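Local coordinates for protein phosphate transporter (Thermotoga maritima MSB8, PDB 6L85) that probably imports phosphate across the cell membrane, driven by sodium, as a bacterial relative of the human SLC20 carriers, at residues B[317-330]-B[349-361]. Numbering follows the deposited sequence.
Sequences TLTNSRGFTVDFST and VVVGAVTGVGFAR. With NA (sodium ion), chain S.
Val326 is set as a knob into a hole formed by Val350, Ala353, Val354 and Val357, which makes this meeting of helices 320-339 and 346-357 a compact example of knobs-into-holes packing in a membrane transporter. The short segments run roughly antiparallel, their axes 138° apart and 8.8 Å distant at closest approach. With CG1 anti to the backbone N (chi1 161°), Val326 splits its two methyls between neighbours: CG1 lies 3.9 Å from Val354 CG2, while CG2 lies 3.6 Å from Val357 CG2. The other methyl of Val357, CG1, packs against Thr325 CG2, 3.6 Å away. Further along, Thr330 CG2 comes within 3.5 Å of Val350 CG2 and also touches Val349 CG1, and Thr330 OG1 rests against the methyl of Ala353 while bonding back to Val326 O of its own helix.

Polar contacts gather where helix 346-357 ends. The extended Arg322 chain passes alongside Val357, and its NE gives a fairly straight bond (160°) to Val357 O at 3.1 Å, with the oxygen almost exactly in the guanidinium plane. NH1 of the same group reaches Thr319 OG1, the N-cap of helix 320-339, so two bonds fix how the guanidinium is turned, between the start of one helix and the end of the other. A leucine in its place would probably leave Val357 O without this donor and Thr319 OG1 without the guanidinium bond, keeping just the weak one from the backbone N.

On another side of helix 320-339, Asp327 turns to helix 231-258 and, with Thr29, Gln243 and Ser247, binds a sodium ion, its OD2 lying 2.2 Å from the metal.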
loop_
_atom_site.group_PDB
_atom_site.type_symbol
_atom_site.label_atom_id
_atom_site.label_comp_id
_atom_site.label_asym_id
_atom_site.label_seq_id
_atom_site.Cartn_x
_atom_site.Cartn_y
_atom_site.Cartn_z
ATOM N N THR B 317 16.392 22.427 15.248
ATOM C CA THR B 317 17.340 23.178 14.443
ATOM C C THR B 317 17.876 22.363 13.270
ATOM O O THR B 317 18.755 22.845 12.542
ATOM C CB THR B 317 18.505 23.676 15.318
ATOM O OG1 THR B 317 19.189 22.559 15.912
ATOM C CG2 THR B 317 17.982 24.588 16.423
ATOM N N LEU B 318 17.381 21.142 13.076
ATOM C CA LEU B 318 17.753 20.342 11.914
ATOM C C LEU B 318 16.996 20.853 10.686
ATOM O O LEU B 318 15.762 20.884 10.684
ATOM C CB LEU B 318 17.443 18.870 12.174
ATOM C CG LEU B 318 18.034 17.860 11.194
ATOM C CD1 LEU B 318 19.561 17.886 11.292
ATOM C CD2 LEU B 318 17.478 16.461 11.476
ATOM N N THR B 319 17.721 21.261 9.646
ATOM C CA THR B 319 17.035 21.736 8.453
ATOM C C THR B 319 16.180 20.620 7.860
ATOM O O THR B 319 16.421 19.427 8.077
ATOM C CB THR B 319 18.016 22.239 7.388
ATOM O OG1 THR B 319 19.057 21.275 7.165
ATOM C CG2 THR B 319 18.634 23.581 7.801
ATOM N N ASN B 320 15.166 21.024 7.100
ATOM C CA ASN B 320 14.294 20.044 6.465
ATOM C C ASN B 320 15.045 19.187 5.457
ATOM O O ASN B 320 14.748 17.991 5.317
ATOM C CB ASN B 320 13.125 20.758 5.818
ATOM C CG ASN B 320 12.139 21.249 6.847
ATOM O OD1 ASN B 320 11.523 20.446 7.551
ATOM N ND2 ASN B 320 12.011 22.563 6.979
ATOM N N SER B 321 16.035 19.759 4.766
ATOM C CA SER B 321 16.814 18.937 3.848
ATOM C C SER B 321 17.662 17.923 4.608
ATOM O O SER B 321 17.862 16.792 4.138
ATOM C CB SER B 321 17.682 19.819 2.954
ATOM O OG SER B 321 18.473 20.681 3.744
ATOM N N ARG B 322 18.098 18.268 5.821
ATOM C CA ARG B 322 18.869 17.311 6.601
ATOM C C ARG B 322 17.979 16.231 7.208
ATOM O O ARG B 322 18.390 15.072 7.277
ATOM C CB ARG B 322 19.656 18.021 7.696
ATOM C CG ARG B 322 20.913 18.696 7.171
ATOM C CD ARG B 322 21.790 19.241 8.296
ATOM N NE ARG B 322 23.060 19.709 7.757
ATOM C CZ ARG B 322 23.221 20.872 7.136
ATOM N NH1 ARG B 322 22.190 21.698 6.987
ATOM N NH2 ARG B 322 24.414 21.209 6.670
ATOM N N GLY B 323 16.787 16.598 7.700
ATOM C CA GLY B 323 15.869 15.593 8.219
ATOM C C GLY B 323 15.427 14.617 7.142
ATOM O O GLY B 323 15.378 13.410 7.368
ATOM N N PHE B 324 15.104 15.141 5.954
ATOM C CA PHE B 324 14.872 14.325 4.767
ATOM C C PHE B 324 16.006 13.325 4.541
ATOM O O PHE B 324 15.762 12.124 4.336
ATOM C CB PHE B 324 14.722 15.256 3.559
ATOM C CG PHE B 324 14.418 14.554 2.254
ATOM C CD1 PHE B 324 13.103 14.317 1.870
ATOM C CD2 PHE B 324 15.446 14.180 1.386
ATOM C CE1 PHE B 324 12.809 13.696 0.657
ATOM C CE2 PHE B 324 15.162 13.570 0.178
ATOM C CZ PHE B 324 13.834 13.323 -0.187
ATOM N N THR B 325 17.259 13.817 4.554
ATOM C CA THR B 325 18.427 12.963 4.306
ATOM C C THR B 325 18.617 11.914 5.408
ATOM O O THR B 325 18.935 10.755 5.127
ATOM C CB THR B 325 19.674 13.851 4.164
ATOM O OG1 THR B 325 19.541 14.655 2.983
ATOM C CG2 THR B 325 20.969 13.024 4.048
ATOM N N VAL B 326 18.426 12.312 6.666
ATOM C CA VAL B 326 18.593 11.407 7.800
ATOM C C VAL B 326 17.594 10.263 7.713
ATOM O O VAL B 326 17.938 9.089 7.904
ATOM C CB VAL B 326 18.429 12.186 9.121
ATOM C CG1 VAL B 326 18.139 11.240 10.309
ATOM C CG2 VAL B 326 19.652 13.047 9.382
ATOM N N ASP B 327 16.336 10.601 7.431
ATOM C CA ASP B 327 15.307 9.579 7.302
ATOM C C ASP B 327 15.587 8.647 6.139
ATOM O O ASP B 327 15.510 7.418 6.285
ATOM C CB ASP B 327 13.943 10.226 7.105
ATOM C CG ASP B 327 13.446 10.935 8.338
ATOM O OD1 ASP B 327 13.936 10.640 9.451
ATOM O OD2 ASP B 327 12.534 11.782 8.187
ATOM N N PHE B 328 15.865 9.209 4.956
ATOM C CA PHE B 328 16.137 8.354 3.809
ATOM C C PHE B 328 17.257 7.369 4.118
ATOM O O PHE B 328 17.126 6.160 3.863
ATOM C CB PHE B 328 16.494 9.187 2.577
ATOM C CG PHE B 328 16.643 8.355 1.327
ATOM C CD1 PHE B 328 17.830 7.686 1.054
ATOM C CD2 PHE B 328 15.567 8.183 0.463
ATOM C CE1 PHE B 328 17.956 6.890 -0.090
ATOM C CE2 PHE B 328 15.682 7.412 -0.672
ATOM C CZ PHE B 328 16.879 6.755 -0.949
ATOM N N SER B 329 18.371 7.869 4.677
ATOM C CA SER B 329 19.522 7.001 4.921
ATOM C C SER B 329 19.215 5.958 5.983
ATOM O O SER B 329 19.654 4.807 5.872
ATOM C CB SER B 329 20.734 7.836 5.340
ATOM O OG SER B 329 20.945 8.879 4.399
ATOM N N THR B 330 18.488 6.351 7.035
ATOM C CA THR B 330 18.104 5.405 8.069
ATOM C C THR B 330 17.253 4.282 7.494
ATOM O O THR B 330 17.525 3.095 7.722
ATOM C CB THR B 330 17.327 6.128 9.156
ATOM O OG1 THR B 330 18.182 7.099 9.748
ATOM C CG2 THR B 330 16.841 5.134 10.211
ATOM N N VAL B 349 21.134 3.520 14.296
ATOM C CA VAL B 349 21.260 3.935 12.900
ATOM C C VAL B 349 20.805 5.378 12.732
ATOM O O VAL B 349 21.408 6.139 11.971
ATOM C CB VAL B 349 20.487 2.990 11.966
ATOM C CG1 VAL B 349 20.413 3.576 10.562
ATOM C CG2 VAL B 349 21.164 1.605 11.938
ATOM N N VAL B 350 19.740 5.786 13.431
ATOM C CA VAL B 350 19.303 7.171 13.296
ATOM C C VAL B 350 20.386 8.096 13.830
ATOM O O VAL B 350 20.721 9.112 13.212
ATOM C CB VAL B 350 17.962 7.417 14.019
ATOM C CG1 VAL B 350 17.593 8.869 13.878
ATOM C CG2 VAL B 350 16.870 6.627 13.415
ATOM N N VAL B 351 20.922 7.759 15.007
ATOM C CA VAL B 351 22.015 8.533 15.589
ATOM C C VAL B 351 23.172 8.646 14.599
ATOM O O VAL B 351 23.728 9.728 14.382
ATOM C CB VAL B 351 22.464 7.897 16.915
ATOM C CG1 VAL B 351 23.867 8.392 17.301
ATOM C CG2 VAL B 351 21.448 8.189 18.000
ATOM N N GLY B 352 23.543 7.528 13.974
ATOM C CA GLY B 352 24.585 7.572 12.964
ATOM C C GLY B 352 24.256 8.514 11.821
ATOM O O GLY B 352 25.098 9.303 11.390
ATOM N N ALA B 353 23.030 8.427 11.299
ATOM C CA ALA B 353 22.652 9.266 10.168
ATOM C C ALA B 353 22.725 10.748 10.540
ATOM O O ALA B 353 23.205 11.580 9.755
ATOM C CB ALA B 353 21.248 8.882 9.688
ATOM N N VAL B 354 22.265 11.083 11.746
ATOM C CA VAL B 354 22.341 12.455 12.237
ATOM C C VAL B 354 23.797 12.923 12.287
ATOM O O VAL B 354 24.132 14.012 11.801
ATOM C CB VAL B 354 21.659 12.574 13.614
ATOM C CG1 VAL B 354 21.977 13.927 14.248
ATOM C CG2 VAL B 354 20.153 12.401 13.490
ATOM N N THR B 355 24.689 12.101 12.864
ATOM C CA THR B 355 26.087 12.523 12.939
ATOM C C THR B 355 26.689 12.655 11.545
ATOM O O THR B 355 27.574 13.487 11.323
ATOM C CB THR B 355 26.928 11.568 13.805
ATOM O OG1 THR B 355 27.261 10.391 13.069
ATOM C CG2 THR B 355 26.195 11.172 15.060
ATOM N N GLY B 356 26.189 11.881 10.585
ATOM C CA GLY B 356 26.700 11.978 9.228
ATOM C C GLY B 356 26.261 13.233 8.491
ATOM O O GLY B 356 26.976 13.716 7.607
ATOM N N VAL B 357 25.069 13.760 8.797
ATOM C CA VAL B 357 24.690 15.016 8.138
ATOM C C VAL B 357 25.219 16.241 8.858
ATOM O O VAL B 357 25.052 17.362 8.359
ATOM C CB VAL B 357 23.181 15.304 8.005
ATOM C CG1 VAL B 357 22.553 14.410 6.967
ATOM C CG2 VAL B 357 22.489 15.246 9.368
ATOM N N GLY B 358 25.823 16.073 10.016
ATOM C CA GLY B 358 26.216 17.252 10.756
ATOM C C GLY B 358 25.362 17.347 12.003
ATOM O O GLY B 358 24.160 17.053 11.992
ATOM N N PHE B 359 25.993 17.748 13.096
ATOM C CA PHE B 359 25.313 17.935 14.364
ATOM C C PHE B 359 25.582 19.362 14.816
ATOM O O PHE B 359 26.744 19.742 15.010
ATOM C CB PHE B 359 25.798 16.915 15.408
ATOM C CG PHE B 359 27.302 16.835 15.541
ATOM C CD1 PHE B 359 28.042 15.985 14.725
ATOM C CD2 PHE B 359 27.977 17.601 16.489
ATOM C CE1 PHE B 359 29.428 15.910 14.844
ATOM C CE2 PHE B 359 29.363 17.536 16.613
ATOM C CZ PHE B 359 30.090 16.688 15.791
ATOM N N ALA B 360 24.524 20.176 14.921
ATOM C CA ALA B 360 24.702 21.474 15.566
ATOM C C ALA B 360 25.341 21.286 16.944
ATOM O O ALA B 360 26.387 21.878 17.230
ATOM C CB ALA B 360 23.377 22.252 15.637
ATOM N N ARG B 361 24.769 20.436 17.806
ATOM C CA ARG B 361 23.463 19.761 17.693
ATOM C C ARG B 361 22.774 20.259 18.937
ATOM O O ARG B 361 21.985 19.566 19.580
ATOM C CB ARG B 361 23.597 18.234 17.655
ATOM C CG ARG B 361 22.372 17.446 17.156
ATOM C CD ARG B 361 22.200 17.454 15.627
ATOM N NE ARG B 361 21.710 18.738 15.134
ATOM C CZ ARG B 361 20.507 19.237 15.405
ATOM N NH1 ARG B 361 19.654 18.548 16.152
ATOM N NH2 ARG B 361 20.157 20.423 14.924
HETATM NA NA NA S . 10.881 13.229 8.430
#